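Local coordinates for protein francisella virulence factor (Francisella novicida, PDB 5EVF) that is of unknown function but is a conserved virulence factor of Francisella, built as a small domain with one helix packed on a mixed beta-sheet, at residues V44-H49 with D61-E66. Residues are numbered along the deposited sequence; the frame is centred on the assembly and turned at random.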
ATOM      1  N   VAL A  44      -0.978   0.293   5.893  0.64 10.84           N
ATOM      2  CA  VAL A  44       0.246  -0.032   5.176  0.64 11.84           C
ATOM      3  C   VAL A  44       0.525   1.129   4.237  0.64  9.62           C
ATOM      4  O   VAL A  44      -0.398   1.653   3.604  0.64 12.83           O
ATOM      5  CB  VAL A  44       0.131  -1.374   4.417  0.64 11.89           C
ATOM      6  CG1 VAL A  44      -1.082  -1.372   3.468  0.64 10.03           C
ATOM      7  CG2 VAL A  44       1.415  -1.684   3.676  0.64 16.12           C
ATOM      8  N   ARG A  45       1.780   1.572   4.192  1.00 10.24           N
ATOM      9  CA  ARG A  45       2.185   2.651   3.305  1.00 11.23           C
ATOM     10  C   ARG A  45       3.390   2.179   2.518  1.00 10.63           C
ATOM     11  O   ARG A  45       4.367   1.704   3.103  1.00 13.01           O
ATOM     12  CB  ARG A  45       2.508   3.937   4.075  1.00 14.94           C
ATOM     13  CG  ARG A  45       1.354   4.464   4.923  1.00 13.10           C
ATOM     14  CD  ARG A  45       1.704   5.801   5.539  1.00 20.50           C
ATOM     15  NE  ARG A  45       0.638   6.285   6.414  1.00 14.92           N
ATOM     16  CZ  ARG A  45       0.696   7.435   7.076  1.00 17.53           C
ATOM     17  NH1 ARG A  45       1.755   8.226   6.955  1.00 18.74           N
ATOM     18  NH2 ARG A  45      -0.314   7.803   7.856  1.00 17.98           N
ATOM     19  N   THR A  46       3.316   2.278   1.191  1.00 10.62           N
ATOM     20  CA  THR A  46       4.461   1.927   0.364  1.00 11.27           C
ATOM     21  C   THR A  46       4.780   3.079  -0.578  1.00 13.07           C
ATOM     22  O   THR A  46       3.948   3.951  -0.832  1.00 13.34           O
ATOM     23  CB  THR A  46       4.219   0.643  -0.443  1.00 12.49           C
ATOM     24  OG1 THR A  46       3.009   0.768  -1.196  1.00 12.58           O
ATOM     25  CG2 THR A  46       4.076  -0.534   0.482  1.00 14.90           C
ATOM     26  N   SER A  47       6.003   3.077  -1.098  1.00 12.67           N
ATOM     27  CA  SER A  47       6.358   4.143  -2.018  1.00 13.37           C
ATOM     28  C   SER A  47       7.517   3.696  -2.895  1.00 17.55           C
ATOM     29  O   SER A  47       8.364   2.909  -2.478  1.00 16.51           O
ATOM     30  CB  SER A  47       6.718   5.420  -1.265  1.00 20.95           C
ATOM     31  OG  SER A  47       7.918   5.251  -0.557  1.00 29.12           O
ATOM     32  N   THR A  48       7.534   4.218  -4.118  1.00 15.03           N
ATOM     33  CA  THR A  48       8.564   3.925  -5.108  1.00 16.32           C
ATOM     34  C   THR A  48       8.936   5.228  -5.799  1.00 17.51           C
ATOM     35  O   THR A  48       8.056   6.011  -6.150  1.00 16.95           O
ATOM     36  CB  THR A  48       8.056   2.927  -6.155  1.00 16.16           C
ATOM     37  OG1 THR A  48       7.481   1.794  -5.499  1.00 16.91           O
ATOM     38  CG2 THR A  48       9.190   2.496  -7.112  1.00 17.72           C
ATOM     39  N   HIS A  49      10.232   5.472  -5.993  1.00 18.89           N
ATOM     40  CA  HIS A  49      10.633   6.669  -6.720  1.00 20.17           C
ATOM     41  C   HIS A  49      10.268   6.553  -8.190  1.00 20.60           C
ATOM     42  O   HIS A  49      10.212   5.458  -8.754  1.00 20.81           O
ATOM     43  CB  HIS A  49      12.136   6.932  -6.579  1.00 27.54           C
ATOM     44  CG  HIS A  49      12.508   7.573  -5.281  1.00 39.73           C
ATOM     45  ND1 HIS A  49      13.061   6.867  -4.234  1.00 43.91           N
ATOM     46  CD2 HIS A  49      12.379   8.850  -4.850  1.00 44.25           C
ATOM     47  CE1 HIS A  49      13.271   7.686  -3.218  1.00 46.67           C
ATOM     48  NE2 HIS A  49      12.865   8.895  -3.567  1.00 45.43           N
ATOM     49  N   ASP A  61       0.810  -0.254  -9.274  1.00 13.20           N
ATOM     50  CA  ASP A  61       0.743  -1.700  -9.078  1.00 13.20           C
ATOM     51  C   ASP A  61       1.935  -2.217  -8.274  1.00 13.25           C
ATOM     52  O   ASP A  61       1.783  -3.111  -7.430  1.00 12.86           O
ATOM     53  CB  ASP A  61       0.672  -2.412 -10.424  1.00 14.68           C
ATOM     54  CG  ASP A  61       0.192  -3.840 -10.273  1.00 29.41           C
ATOM     55  OD1 ASP A  61      -0.989  -4.021  -9.890  1.00 32.79           O
ATOM     56  OD2 ASP A  61       0.996  -4.771 -10.494  1.00 39.72           O
ATOM     57  N   LYS A  62       3.124  -1.679  -8.540  1.00 13.91           N
ATOM     58  CA  LYS A  62       4.312  -2.048  -7.778  1.00 14.18           C
ATOM     59  C   LYS A  62       4.100  -1.756  -6.299  1.00 13.18           C
ATOM     60  O   LYS A  62       4.396  -2.591  -5.437  1.00 14.02           O
ATOM     61  CB  LYS A  62       5.513  -1.265  -8.312  1.00 17.97           C
ATOM     62  CG  LYS A  62       6.847  -1.533  -7.614  1.00 21.59           C
ATOM     63  CD  LYS A  62       7.729  -2.469  -8.423  1.00 19.69           C
ATOM     64  CE  LYS A  62       8.932  -2.947  -7.614  1.00 21.73           C
ATOM     65  NZ  LYS A  62       9.895  -1.852  -7.263  1.00 21.68           N
ATOM     66  N   ASN A  63       3.590  -0.560  -5.994  1.00 12.61           N
ATOM     67  CA  ASN A  63       3.259  -0.227  -4.610  1.00 11.80           C
ATOM     68  C   ASN A  63       2.235  -1.195  -4.033  1.00 11.16           C
ATOM     69  O   ASN A  63       2.331  -1.607  -2.864  1.00 10.86           O
ATOM     70  CB  ASN A  63       2.731   1.208  -4.514  1.00 11.49           C
ATOM     71  CG  ASN A  63       3.812   2.241  -4.696  1.00 12.22           C
ATOM     72  OD1 ASN A  63       4.972   1.968  -4.406  1.00 13.53           O
ATOM     73  ND2 ASN A  63       3.429   3.468  -5.064  1.00 16.63           N
ATOM     74  N   LEU A  64       1.240  -1.568  -4.833  1.00 11.11           N
ATOM     75  CA  LEU A  64       0.164  -2.409  -4.316  1.00 10.70           C
ATOM     76  C   LEU A  64       0.666  -3.812  -3.998  1.00 11.05           C
ATOM     77  O   LEU A  64       0.291  -4.388  -2.970  1.00 10.78           O
ATOM     78  CB  LEU A  64      -0.993  -2.465  -5.324  1.00 10.84           C
ATOM     79  CG  LEU A  64      -2.137  -3.420  -4.974  1.00 10.75           C
ATOM     80  CD1 LEU A  64      -2.771  -3.040  -3.636  1.00 12.88           C
ATOM     81  CD2 LEU A  64      -3.167  -3.417  -6.103  1.00 11.90           C
ATOM     82  N   LYS A  65       1.499  -4.389  -4.867  1.00 11.87           N
ATOM     83  CA  LYS A  65       1.970  -5.746  -4.595  1.00 12.39           C
ATOM     84  C   LYS A  65       2.803  -5.792  -3.322  1.00 14.87           C
ATOM     85  O   LYS A  65       2.685  -6.741  -2.537  1.00 13.19           O
ATOM     86  CB  LYS A  65       2.741  -6.311  -5.789  1.00 13.49           C
ATOM     87  CG  LYS A  65       1.803  -6.476  -6.990  1.00 19.09           C
ATOM     88  CD  LYS A  65       1.713  -7.915  -7.475  1.00 38.01           C
ATOM     89  CE  LYS A  65       0.334  -8.174  -8.113  1.00 42.81           C
ATOM     90  NZ  LYS A  65       0.009  -9.618  -8.279  1.00 40.46           N
ATOM     91  N   GLU A  66       3.630  -4.768  -3.084  1.00 12.27           N
ATOM     92  CA  GLU A  66       4.367  -4.727  -1.822  1.00 12.31           C
ATOM     93  C   GLU A  66       3.415  -4.530  -0.646  1.00 11.48           C
ATOM     94  O   GLU A  66       3.597  -5.129   0.421  1.00 11.83           O
ATOM     95  CB  GLU A  66       5.435  -3.624  -1.868  1.00 12.70           C
ATOM     96  CG  GLU A  66       6.345  -3.575  -0.644  1.00 13.44           C
ATOM     97  CD  GLU A  66       7.136  -4.856  -0.443  1.00 18.90           C
ATOM     98  OE1 GLU A  66       7.434  -5.539  -1.441  1.00 18.65           O
ATOM     99  OE2 GLU A  66       7.453  -5.188   0.729  1.00 21.67           O
TER
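Thr-46 and Thr-48 reach from the strand to Asn-63 on the helix, a polar seam in a small alpha+beta domain whose single long helix, 56-73, packs on one face of a mixed, mostly antiparallel sheet. The strand and helix segments run 142° apart in direction, roughly antiparallel, their axes approaching to 7.6 Å. The packing is closest around Asn-63, whose CA lies 5.6 Å from the CA of Thr-46. With chi1 at 54°, OG1 of Thr-46 sits between its own backbone N and carbonyl carbon and donates to the main-chain O of Asn-63 at 3.0 Å. The hydroxyl rides well above that carbonyl plane and also rests on CB of Asn-63 at 3.4 Å. The buried amide of Asn-63 is held at both ends: OD1 takes the Thr-48 hydroxyl, while ND2 gives a hydrogen bond to Val-96 O on the neighbouring strand 95-103, which probably fixes the rotation of the group. The other side is looser and partly open to solvent. Glu-66 offers only its CB and CG to the methyl CG2 of Thr-46, at 4.0 Å for CG, before its carboxylate turns off; Lys-62 passes its CG near Thr-48 and sends NZ to Thr-6 OG1, which also hydrogen-bonds Thr-48 OG1. The shortest contact is the bond from Thr-48 OG1 to Asn-63 OD1, 2.7 Å, with the donor lying 32° from the plane of the amide carbonyl.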